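Long-range contacts in F5/8 type C domain protein (PDB 7JRM), which probably binds carbohydrate through its carbohydrate-binding module, as part of a multidomain zinc metalloprotease-type O-glycopeptidase that recognises and cleaves mucin glycoproteins: residues A[78-83]-A[224-229]; A[229-234]-A[266-271]. One frame throughout, in Å; residues are numbered along the deposited sequence.

Contact 1: residues A[78-83]-A[224-229]; sequences AVTDKE and RNLAEY
An antiparallel pairing of strand 83-85 with the end of strand 215-224 belongs to the β-sandwich of the carbohydrate-binding module; in it Glu83 faces Arg224 as a non-hydrogen-bonded pair, and the chain arrives from the Ig-like strand 70-79. Next to this pair two backbone hydrogen bonds join the segments: Asn225 N to Lys82 O at 3.0 Å and Asp81 N to Asn225 O at 2.8 Å. The Arg224 chain bends at chi3 (68°), which sets the position of NE. At the guanidinium edge, NE of Arg224 donates to OG1 of Thr80 at 2.8 Å, 161° at the hydrogen, with the oxygen only 8° out of plane. Over one face, OE2 of Glu83 stands 3.3 Å from CZ of Arg224, a salt bridge of charge alone since no N-H points at it. Asp147 pairs with NH2 of Arg224, and Lys222 with OE1 of Glu83. Further along, CB of Asp81 packs on CB of Ala227 at 3.8 Å, and OD2 of Asp81 reaches the Tyr229 ring edge, 3.6 Å from CE1. One water accepts from Glu228 N and donates to Asp81 OD2; another links Lys82 N with Leu226 O. The NE bond and the Asp147 salt bridge together restrict guanidinium turning, and nearby carboxylates would offset its buried charge.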
loop_
_atom_site.group_PDB
_atom_site.type_symbol
_atom_site.label_atom_id
_atom_site.label_comp_id
_atom_site.label_asym_id
_atom_site.label_seq_id
_atom_site.Cartn_x
_atom_site.Cartn_y
_atom_site.Cartn_z
ATOM N N ALA A 78 -21.997 11.700 -8.598
ATOM C CA ALA A 78 -21.024 11.155 -9.532
ATOM C C ALA A 78 -19.666 11.007 -8.858
ATOM O O ALA A 78 -19.226 11.893 -8.120
ATOM C CB ALA A 78 -20.897 12.046 -10.769
ATOM N N VAL A 79 -19.009 9.881 -9.117
ATOM C CA VAL A 79 -17.665 9.606 -8.618
ATOM C C VAL A 79 -16.752 9.516 -9.833
ATOM O O VAL A 79 -16.804 8.533 -10.585
ATOM C CB VAL A 79 -17.610 8.320 -7.782
ATOM C CG1 VAL A 79 -16.187 8.048 -7.319
ATOM C CG2 VAL A 79 -18.556 8.421 -6.593
ATOM N N THR A 80 -15.919 10.533 -10.027
ATOM C CA THR A 80 -15.136 10.693 -11.243
ATOM C C THR A 80 -13.645 10.635 -10.933
ATOM O O THR A 80 -13.224 10.591 -9.774
ATOM C CB THR A 80 -15.477 12.016 -11.941
ATOM O OG1 THR A 80 -15.104 13.112 -11.098
ATOM C CG2 THR A 80 -16.970 12.093 -12.227
ATOM N N ASP A 81 -12.841 10.640 -11.998
ATOM C CA ASP A 81 -11.390 10.567 -11.869
ATOM C C ASP A 81 -10.710 11.716 -12.607
ATOM O O ASP A 81 -10.460 12.775 -12.021
ATOM C CB ASP A 81 -10.872 9.226 -12.392
ATOM C CG ASP A 81 -9.392 9.025 -12.119
ATOM O OD1 ASP A 81 -8.864 9.676 -11.193
ATOM O OD2 ASP A 81 -8.757 8.219 -12.831
ATOM N N LYS A 82 -10.406 11.513 -13.887
ATOM C CA LYS A 82 -9.695 12.523 -14.659
ATOM C C LYS A 82 -10.574 13.747 -14.891
ATOM O O LYS A 82 -11.773 13.632 -15.160
ATOM C CB LYS A 82 -9.240 11.947 -15.999
ATOM C CG LYS A 82 -8.244 10.804 -15.884
ATOM C CD LYS A 82 -7.137 11.124 -14.893
ATOM C CE LYS A 82 -6.009 10.111 -14.988
ATOM N NZ LYS A 82 -5.225 10.030 -13.724
ATOM N N GLU A 83 -9.966 14.926 -14.788
ATOM C CA GLU A 83 -10.664 16.185 -14.989
ATOM C C GLU A 83 -9.941 17.015 -16.039
ATOM O O GLU A 83 -8.717 16.937 -16.184
ATOM C CB GLU A 83 -10.778 16.980 -13.680
ATOM C CG GLU A 83 -11.568 16.270 -12.594
ATOM C CD GLU A 83 -11.460 16.956 -11.246
ATOM O OE1 GLU A 83 -10.753 17.981 -11.153
ATOM O OE2 GLU A 83 -12.083 16.468 -10.280
ATOM N N ARG A 224 -15.481 16.135 -16.054
ATOM C CA ARG A 224 -15.072 15.059 -15.160
ATOM C C ARG A 224 -15.505 13.732 -15.761
ATOM O O ARG A 224 -16.671 13.567 -16.130
ATOM C CB ARG A 224 -15.672 15.234 -13.761
ATOM C CG ARG A 224 -15.327 16.555 -13.091
ATOM C CD ARG A 224 -16.097 16.733 -11.794
ATOM N NE ARG A 224 -15.664 15.793 -10.764
ATOM C CZ ARG A 224 -15.295 16.148 -9.538
ATOM N NH1 ARG A 224 -14.915 15.227 -8.664
ATOM N NH2 ARG A 224 -15.304 17.427 -9.185
ATOM N N ASN A 225 -14.568 12.794 -15.858
ATOM C CA ASN A 225 -14.815 11.506 -16.486
ATOM C C ASN A 225 -14.774 10.385 -15.456
ATOM O O ASN A 225 -14.032 10.449 -14.471
ATOM C CB ASN A 225 -13.789 11.225 -17.587
ATOM C CG ASN A 225 -14.162 11.866 -18.906
ATOM O OD1 ASN A 225 -15.069 12.695 -18.968
ATOM N ND2 ASN A 225 -13.467 11.483 -19.970
ATOM N N LEU A 226 -15.582 9.357 -15.698
ATOM C CA LEU A 226 -15.536 8.164 -14.867
ATOM C C LEU A 226 -14.173 7.492 -14.996
ATOM O O LEU A 226 -13.506 7.582 -16.031
ATOM C CB LEU A 226 -16.646 7.190 -15.264
ATOM C CG LEU A 226 -18.069 7.754 -15.281
ATOM C CD1 LEU A 226 -19.077 6.669 -15.630
ATOM C CD2 LEU A 226 -18.406 8.393 -13.943
ATOM N N ALA A 227 -13.761 6.815 -13.927
ATOM C CA ALA A 227 -12.441 6.201 -13.898
ATOM C C ALA A 227 -12.320 5.122 -14.967
ATOM O O ALA A 227 -13.272 4.390 -15.250
ATOM C CB ALA A 227 -12.161 5.608 -12.518
ATOM N N GLU A 228 -11.136 5.035 -15.567
ATOM C CA GLU A 228 -10.823 3.996 -16.537
ATOM C C GLU A 228 -10.317 2.721 -15.876
ATOM O O GLU A 228 -9.792 1.841 -16.566
ATOM C CB GLU A 228 -9.792 4.509 -17.546
ATOM C CG GLU A 228 -10.369 5.459 -18.582
ATOM C CD GLU A 228 -9.333 5.938 -19.579
ATOM O OE1 GLU A 228 -8.337 6.561 -19.152
ATOM O OE2 GLU A 228 -9.516 5.690 -20.789
ATOM N N TYR A 229 -10.462 2.608 -14.558
ATOM C CA TYR A 229 -10.043 1.435 -13.809
ATOM C C TYR A 229 -11.109 1.113 -12.773
ATOM O O TYR A 229 -11.990 1.925 -12.480
ATOM C CB TYR A 229 -8.685 1.656 -13.129
ATOM C CG TYR A 229 -8.737 2.668 -12.005
ATOM C CD1 TYR A 229 -8.676 4.030 -12.268
ATOM C CD2 TYR A 229 -8.857 2.262 -10.681
ATOM C CE1 TYR A 229 -8.729 4.959 -11.247
ATOM C CE2 TYR A 229 -8.912 3.183 -9.655
ATOM C CZ TYR A 229 -8.847 4.530 -9.943
ATOM O OH TYR A 229 -8.900 5.451 -8.923
HETATM O O HOH W 1 -9.385 7.082 -15.172
HETATM O O HOH W 2 -11.158 9.163 -15.906
#

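Contact 2: residues A[229-234]-A[266-271]; sequences YDASEL and EALLSK
The closest CA atoms across the contact, those of Ala231 and Leu268, are 6.5 Å apart; no hydrogen bond crosses, and the start of helix 232-242 meets the end of helix 251-270 mainly through side chains in this helical bundle. Ala231 occupies the N-cap position, and an Asx turn precedes the helix: OD1 of Asp230 accepts from both N and OG of Ser232. The apolar part centres on CD2 of Leu268, which lies 3.7 Å from CB of Ala231 and 3.7 Å from CD2 of Leu234. In Leu234, chi1 (-179°) puts CG anti to the backbone N, and chi2 (58°) then sets the delta carbons, of which CD2 of Leu234 also meets CB of Ala267 at 3.8 Å. Ile276 of helix 273-288 adds to this packing against Leu234. Lys271, with positive phi (54°), leaves the helix and covers one face of the Tyr229 ring. Its carbonyl O stands 3.3 Å above the plane, offset toward the rim near CD1, while its CB makes an off-centre CH-pi contact, 4.1 Å from the ring centroid. The lysine chain then runs past the phenol and ends in a salt bridge of NZ with Asp19. On the way, CE of Lys271 comes within 3.3 Å of OH of Tyr229.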
loop_
_atom_site.group_PDB
_atom_site.type_symbol
_atom_site.label_atom_id
_atom_site.label_comp_id
_atom_site.label_asym_id
_atom_site.label_seq_id
_atom_site.Cartn_x
_atom_site.Cartn_y
_atom_site.Cartn_z
ATOM N N TYR A 229 -10.462 2.608 -14.558
ATOM C CA TYR A 229 -10.043 1.435 -13.809
ATOM C C TYR A 229 -11.109 1.113 -12.773
ATOM O O TYR A 229 -11.990 1.925 -12.480
ATOM C CB TYR A 229 -8.685 1.656 -13.129
ATOM C CG TYR A 229 -8.737 2.668 -12.005
ATOM C CD1 TYR A 229 -8.676 4.030 -12.268
ATOM C CD2 TYR A 229 -8.857 2.262 -10.681
ATOM C CE1 TYR A 229 -8.729 4.959 -11.247
ATOM C CE2 TYR A 229 -8.912 3.183 -9.655
ATOM C CZ TYR A 229 -8.847 4.530 -9.943
ATOM O OH TYR A 229 -8.900 5.451 -8.923
ATOM N N ASP A 230 -11.019 -0.090 -12.209
ATOM C CA ASP A 230 -11.888 -0.502 -11.113
ATOM C C ASP A 230 -11.063 -1.321 -10.136
ATOM O O ASP A 230 -10.470 -2.333 -10.520
ATOM C CB ASP A 230 -13.088 -1.309 -11.616
ATOM C CG ASP A 230 -14.263 -1.263 -10.655
ATOM O OD1 ASP A 230 -14.033 -1.084 -9.441
ATOM O OD2 ASP A 230 -15.416 -1.407 -11.112
ATOM N N ALA A 231 -11.023 -0.880 -8.880
ATOM C CA ALA A 231 -10.243 -1.536 -7.841
ATOM C C ALA A 231 -11.098 -2.392 -6.916
ATOM O O ALA A 231 -10.588 -2.890 -5.907
ATOM C CB ALA A 231 -9.474 -0.493 -7.026
ATOM N N SER A 232 -12.379 -2.583 -7.241
ATOM C CA SER A 232 -13.269 -3.317 -6.347
ATOM C C SER A 232 -12.880 -4.788 -6.253
ATOM O O SER A 232 -12.893 -5.368 -5.161
ATOM C CB SER A 232 -14.717 -3.174 -6.816
ATOM O OG SER A 232 -15.097 -1.810 -6.887
ATOM N N GLU A 233 -12.531 -5.407 -7.383
ATOM C CA GLU A 233 -12.165 -6.819 -7.362
ATOM C C GLU A 233 -10.832 -7.036 -6.656
ATOM O O GLU A 233 -10.681 -7.996 -5.890
ATOM C CB GLU A 233 -12.115 -7.372 -8.787
ATOM C CG GLU A 233 -13.481 -7.557 -9.426
ATOM C CD GLU A 233 -14.317 -8.606 -8.719
ATOM O OE1 GLU A 233 -13.954 -9.800 -8.781
ATOM O OE2 GLU A 233 -15.337 -8.237 -8.100
ATOM N N LEU A 234 -9.856 -6.160 -6.901
ATOM C CA LEU A 234 -8.573 -6.282 -6.216
ATOM C C LEU A 234 -8.720 -6.010 -4.724
ATOM O O LEU A 234 -8.094 -6.686 -3.900
ATOM C CB LEU A 234 -7.548 -5.334 -6.838
ATOM C CG LEU A 234 -6.154 -5.384 -6.209
ATOM C CD1 LEU A 234 -5.590 -6.794 -6.290
ATOM C CD2 LEU A 234 -5.217 -4.389 -6.872
ATOM N N GLU A 266 0.164 -1.830 -3.599
ATOM C CA GLU A 266 0.801 -0.850 -4.472
ATOM C C GLU A 266 -0.061 -0.567 -5.697
ATOM O O GLU A 266 -0.149 0.581 -6.150
ATOM C CB GLU A 266 2.184 -1.342 -4.902
ATOM C CG GLU A 266 3.154 -1.585 -3.760
ATOM C CD GLU A 266 4.331 -2.446 -4.177
ATOM O OE1 GLU A 266 4.775 -2.320 -5.338
ATOM O OE2 GLU A 266 4.810 -3.246 -3.347
ATOM N N ALA A 267 -0.703 -1.602 -6.245
ATOM C CA ALA A 267 -1.534 -1.419 -7.429
ATOM C C ALA A 267 -2.746 -0.543 -7.142
ATOM O O ALA A 267 -3.193 0.198 -8.024
ATOM C CB ALA A 267 -1.977 -2.776 -7.975
ATOM N N LEU A 268 -3.290 -0.616 -5.923
ATOM C CA LEU A 268 -4.413 0.244 -5.564
ATOM C C LEU A 268 -4.021 1.714 -5.624
ATOM O O LEU A 268 -4.798 2.554 -6.092
ATOM C CB LEU A 268 -4.926 -0.113 -4.168
ATOM C CG LEU A 268 -5.547 -1.497 -3.963
ATOM C CD1 LEU A 268 -5.906 -1.710 -2.501
ATOM C CD2 LEU A 268 -6.769 -1.677 -4.847
ATOM N N LEU A 269 -2.813 2.043 -5.158
ATOM C CA LEU A 269 -2.364 3.431 -5.168
ATOM C C LEU A 269 -2.039 3.911 -6.576
ATOM O O LEU A 269 -2.109 5.114 -6.850
ATOM C CB LEU A 269 -1.144 3.594 -4.264
ATOM C CG LEU A 269 -1.348 3.352 -2.768
ATOM C CD1 LEU A 269 -0.055 3.607 -2.011
ATOM C CD2 LEU A 269 -2.470 4.224 -2.228
ATOM N N SER A 270 -1.681 2.993 -7.477
ATOM C CA SER A 270 -1.311 3.393 -8.830
ATOM C C SER A 270 -2.506 3.918 -9.613
ATOM O O SER A 270 -2.332 4.731 -10.528
ATOM C CB SER A 270 -0.670 2.217 -9.568
ATOM O OG SER A 270 -1.639 1.240 -9.905
ATOM N N LYS A 271 -3.716 3.470 -9.270
ATOM C CA LYS A 271 -4.936 3.839 -9.995
ATOM C C LYS A 271 -4.807 3.529 -11.484
ATOM O O LYS A 271 -5.386 4.212 -12.332
ATOM C CB LYS A 271 -5.292 5.312 -9.771
ATOM C CG LYS A 271 -5.612 5.652 -8.323
ATOM C CD LYS A 271 -5.602 7.154 -8.084
ATOM C CE LYS A 271 -6.699 7.851 -8.872
ATOM N NZ LYS A 271 -6.957 9.226 -8.361
#

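How the contacts relate
Contacts 1 and 2 follow one another along the chain and share Tyr229, which presents its ring edge to residues 78-83 and a face to residues 266-271. Both are partly buried, but they hold different elements: contact 1 joins the Ig-like and carbohydrate-binding β-domains, contact 2 two helices of the following bundle. Their chemistry differs accordingly. The former is polar, with backbone bonds, charges and waters, and buries 475 Å²; the latter buries 304 Å² through aliphatic and ring contacts. Their centres are 14 Å apart, bridged by a long, weak ion pair, Asp81 OD1 to Lys271 NZ at 3.4 Å, a minor addition to the shared Tyr229.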